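Local coordinates for protein cGAS/DncV-like nucleotidyltransferase in E. coli homolog (Rhodothermus marinus SG0.5JP17-172, PDB 6E0K) that makes the cyclic dinucleotide second messenger 3',3'-cUAMP from UTP and ATP, using magnesium, as the signalling enzyme of a bacterial CBASS antiphage defence system, at residues Arg197-Glu202 / Asp280-Gly285. Numbering follows the deposited sequence.
Sequences RTYLIE and DDLWTG
Helix-to-helix packing in the all-helical part of this CD-NTase, away from the nucleotidyltransferase sheet, brings residues 197-202 of helix 186-202 and 280-285 of helix 269-285 together through Tyr199, Leu200 and Leu282. The backbones come nearest at the two leucines, with Leu200 CA 8.1 Å from Leu282 CA. The contact is small, about 125 Å² in all, and apolar, and one methyl of Leu282 carries it. In that side chain, CG anti to the backbone N (chi1 172°) and chi2 near 68° together carry CD1 across to helix 186-202, where it meets both partners. It approaches the tyrosine ring obliquely beside CD1 and CE1, 3.9 Å from Tyr199 CE1. Trp11 of helix 5-11 touches both Tyr199 and Leu282, so the N-terminal helix adds a third wall to the cluster. Leu200 is turned differently, with CG anti to its carbonyl carbon, and also reaches Tyr278 and Met279 one turn earlier on helix 269-285.

Behind this interface, the side chain of Arg197 leaves its helix away from helix 269-285. Its NH2 donates to Thr198 OG1 at 2.9 Å, nearly in the guanidinium plane, while NH1 bonds to Ala210 O and to the hydroxyl of Ser212, a residue that binds ATP. Across the helix pair, the methyl-to-methyl contact is Leu200 CD2 on Leu282 CD1, at 4.1 Å.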
ATOM      1  N   ARG A 197      16.351   4.010  -4.214  1.00 11.24           N
ATOM      2  CA  ARG A 197      16.133   4.791  -3.000  1.00 11.60           C
ATOM      3  C   ARG A 197      16.869   4.190  -1.805  1.00 14.51           C
ATOM      4  O   ARG A 197      17.586   4.893  -1.083  1.00 13.44           O
ATOM      5  CB  ARG A 197      14.623   4.866  -2.727  1.00 12.48           C
ATOM      6  CG  ARG A 197      14.214   5.426  -1.372  1.00 14.43           C
ATOM      7  CD  ARG A 197      12.877   4.813  -0.955  1.00 20.17           C
ATOM      8  NE  ARG A 197      13.034   3.383  -0.780  1.00 19.81           N
ATOM      9  CZ  ARG A 197      12.059   2.506  -0.544  1.00 15.40           C
ATOM     10  NH1 ARG A 197      10.773   2.866  -0.438  1.00 15.43           N
ATOM     11  NH2 ARG A 197      12.388   1.233  -0.403  1.00 16.27           N
ATOM     12  N   THR A 198      16.688   2.888  -1.570  1.00 12.05           N
ATOM     13  CA  THR A 198      17.279   2.243  -0.402  1.00 10.78           C
ATOM     14  C   THR A 198      18.802   2.209  -0.491  1.00 15.10           C
ATOM     15  O   THR A 198      19.488   2.371   0.522  1.00 16.28           O
ATOM     16  CB  THR A 198      16.679   0.846  -0.251  1.00 15.26           C
ATOM     17  OG1 THR A 198      15.288   0.998   0.057  1.00 16.92           O
ATOM     18  CG2 THR A 198      17.364   0.053   0.855  1.00 18.07           C
ATOM     19  N   TYR A 199      19.344   2.035  -1.696  1.00 13.87           N
ATOM     20  CA  TYR A 199      20.787   2.155  -1.887  1.00 14.01           C
ATOM     21  C   TYR A 199      21.297   3.512  -1.408  1.00 15.75           C
ATOM     22  O   TYR A 199      22.330   3.592  -0.727  1.00 15.50           O
ATOM     23  CB  TYR A 199      21.120   1.923  -3.365  1.00 12.93           C
ATOM     24  CG  TYR A 199      22.524   2.283  -3.788  1.00 12.88           C
ATOM     25  CD1 TYR A 199      22.809   3.526  -4.323  1.00 15.34           C
ATOM     26  CD2 TYR A 199      23.546   1.361  -3.692  1.00 17.73           C
ATOM     27  CE1 TYR A 199      24.087   3.855  -4.716  1.00 21.07           C
ATOM     28  CE2 TYR A 199      24.823   1.682  -4.096  1.00 18.31           C
ATOM     29  CZ  TYR A 199      25.081   2.932  -4.602  1.00 20.44           C
ATOM     30  OH  TYR A 199      26.353   3.266  -5.002  1.00 23.81           O
ATOM     31  N   LEU A 200      20.559   4.586  -1.718  1.00 12.62           N
ATOM     32  CA  LEU A 200      20.986   5.916  -1.292  1.00 11.29           C
ATOM     33  C   LEU A 200      20.819   6.104   0.209  1.00 13.70           C
ATOM     34  O   LEU A 200      21.689   6.689   0.867  1.00 14.39           O
ATOM     35  CB  LEU A 200      20.201   6.980  -2.061  1.00 11.94           C
ATOM     36  CG  LEU A 200      20.589   7.113  -3.530  1.00 12.70           C
ATOM     37  CD1 LEU A 200      19.593   8.027  -4.203  1.00 12.45           C
ATOM     38  CD2 LEU A 200      21.990   7.682  -3.654  1.00 16.14           C
ATOM     39  N   ILE A 201      19.707   5.611   0.772  1.00 13.93           N
ATOM     40  CA  ILE A 201      19.497   5.729   2.214  1.00 14.86           C
ATOM     41  C   ILE A 201      20.609   5.013   2.969  1.00 16.45           C
ATOM     42  O   ILE A 201      21.079   5.495   4.010  1.00 16.39           O
ATOM     43  CB  ILE A 201      18.109   5.182   2.607  1.00 12.49           C
ATOM     44  CG1 ILE A 201      16.999   6.042   1.992  1.00 13.65           C
ATOM     45  CG2 ILE A 201      17.960   5.145   4.114  1.00 18.05           C
ATOM     46  CD1 ILE A 201      15.589   5.441   2.183  1.00 17.09           C
ATOM     47  N   GLU A 202      21.053   3.855   2.459  1.00 17.14           N
ATOM     48  CA  GLU A 202      22.147   3.142   3.113  1.00 18.42           C
ATOM     49  C   GLU A 202      23.414   3.982   3.149  1.00 18.54           C
ATOM     50  O   GLU A 202      24.229   3.834   4.063  1.00 19.59           O
ATOM     51  CB  GLU A 202      22.418   1.805   2.414  1.00 18.22           C
ATOM     52  CG  GLU A 202      21.362   0.737   2.713  1.00 25.80           C
ATOM     53  CD  GLU A 202      21.392  -0.445   1.746  1.00 37.44           C
ATOM     54  OE1 GLU A 202      22.163  -0.416   0.756  1.00 36.65           O
ATOM     55  OE2 GLU A 202      20.622  -1.406   1.971  1.00 38.43           O
ATOM     56  N   ASP A 280      18.134  11.979 -10.090  1.00 13.56           N
ATOM     57  CA  ASP A 280      19.004  12.671 -11.036  1.00 13.44           C
ATOM     58  C   ASP A 280      20.465  12.549 -10.623  1.00 12.84           C
ATOM     59  O   ASP A 280      21.334  12.240 -11.446  1.00 15.59           O
ATOM     60  CB  ASP A 280      18.624  14.149 -11.101  1.00 14.52           C
ATOM     61  CG  ASP A 280      17.534  14.457 -12.104  1.00 28.55           C
ATOM     62  OD1 ASP A 280      17.300  13.668 -13.043  1.00 32.01           O
ATOM     63  OD2 ASP A 280      16.927  15.546 -11.963  1.00 32.20           O
ATOM     64  N   ASP A 281      20.757  12.849  -9.352  1.00 12.36           N
ATOM     65  CA  ASP A 281      22.141  12.837  -8.879  1.00 13.74           C
ATOM     66  C   ASP A 281      22.729  11.439  -8.940  1.00 13.41           C
ATOM     67  O   ASP A 281      23.903  11.270  -9.286  1.00 13.46           O
ATOM     68  CB  ASP A 281      22.233  13.350  -7.440  1.00 13.35           C
ATOM     69  CG  ASP A 281      22.008  14.832  -7.310  1.00 19.34           C
ATOM     70  OD1 ASP A 281      22.100  15.561  -8.320  1.00 20.94           O
ATOM     71  OD2 ASP A 281      21.758  15.265  -6.163  1.00 21.86           O
ATOM     72  N   LEU A 282      21.940  10.427  -8.567  1.00 11.73           N
ATOM     73  CA  LEU A 282      22.397   9.041  -8.656  1.00 11.60           C
ATOM     74  C   LEU A 282      22.798   8.699 -10.082  1.00 14.28           C
ATOM     75  O   LEU A 282      23.874   8.134 -10.332  1.00 13.46           O
ATOM     76  CB  LEU A 282      21.278   8.113  -8.173  1.00 11.04           C
ATOM     77  CG  LEU A 282      21.470   6.619  -8.362  1.00 12.42           C
ATOM     78  CD1 LEU A 282      22.592   6.131  -7.448  1.00 19.88           C
ATOM     79  CD2 LEU A 282      20.154   5.922  -8.025  1.00 15.83           C
ATOM     80  N   TRP A 283      21.952   9.078 -11.035  1.00 11.76           N
ATOM     81  CA  TRP A 283      22.188   8.789 -12.443  1.00 12.07           C
ATOM     82  C   TRP A 283      23.422   9.519 -12.961  1.00 12.58           C
ATOM     83  O   TRP A 283      24.324   8.899 -13.537  1.00 13.03           O
ATOM     84  CB  TRP A 283      20.955   9.191 -13.255  1.00 13.00           C
ATOM     85  CG  TRP A 283      21.064   8.805 -14.687  1.00 14.88           C
ATOM     86  CD1 TRP A 283      21.513   9.579 -15.722  1.00 16.54           C
ATOM     87  CD2 TRP A 283      20.754   7.526 -15.243  1.00 12.78           C
ATOM     88  NE1 TRP A 283      21.471   8.861 -16.898  1.00 16.79           N
ATOM     89  CE2 TRP A 283      21.022   7.595 -16.626  1.00 15.92           C
ATOM     90  CE3 TRP A 283      20.258   6.329 -14.707  1.00 15.09           C
ATOM     91  CZ2 TRP A 283      20.820   6.511 -17.478  1.00 20.81           C
ATOM     92  CZ3 TRP A 283      20.057   5.257 -15.557  1.00 17.62           C
ATOM     93  CH2 TRP A 283      20.336   5.358 -16.923  1.00 20.35           C
ATOM     94  N   THR A 284      23.471  10.844 -12.777  1.00 12.84           N
ATOM     95  CA  THR A 284      24.564  11.626 -13.356  1.00 13.42           C
ATOM     96  C   THR A 284      25.890  11.345 -12.657  1.00 14.27           C
ATOM     97  O   THR A 284      26.952  11.425 -13.287  1.00 18.59           O
ATOM     98  CB  THR A 284      24.243  13.125 -13.300  1.00 17.04           C
ATOM     99  OG1 THR A 284      24.098  13.543 -11.941  1.00 18.12           O
ATOM    100  CG2 THR A 284      22.965  13.447 -14.056  1.00 15.93           C
ATOM    101  N   GLY A 285      25.851  11.007 -11.367  1.00 15.82           N
ATOM    102  CA  GLY A 285      27.081  10.759 -10.627  1.00 14.68           C
ATOM    103  C   GLY A 285      27.713   9.413 -10.893  1.00 14.72           C
ATOM    104  O   GLY A 285      28.909   9.243 -10.632  1.00 16.65           O
TER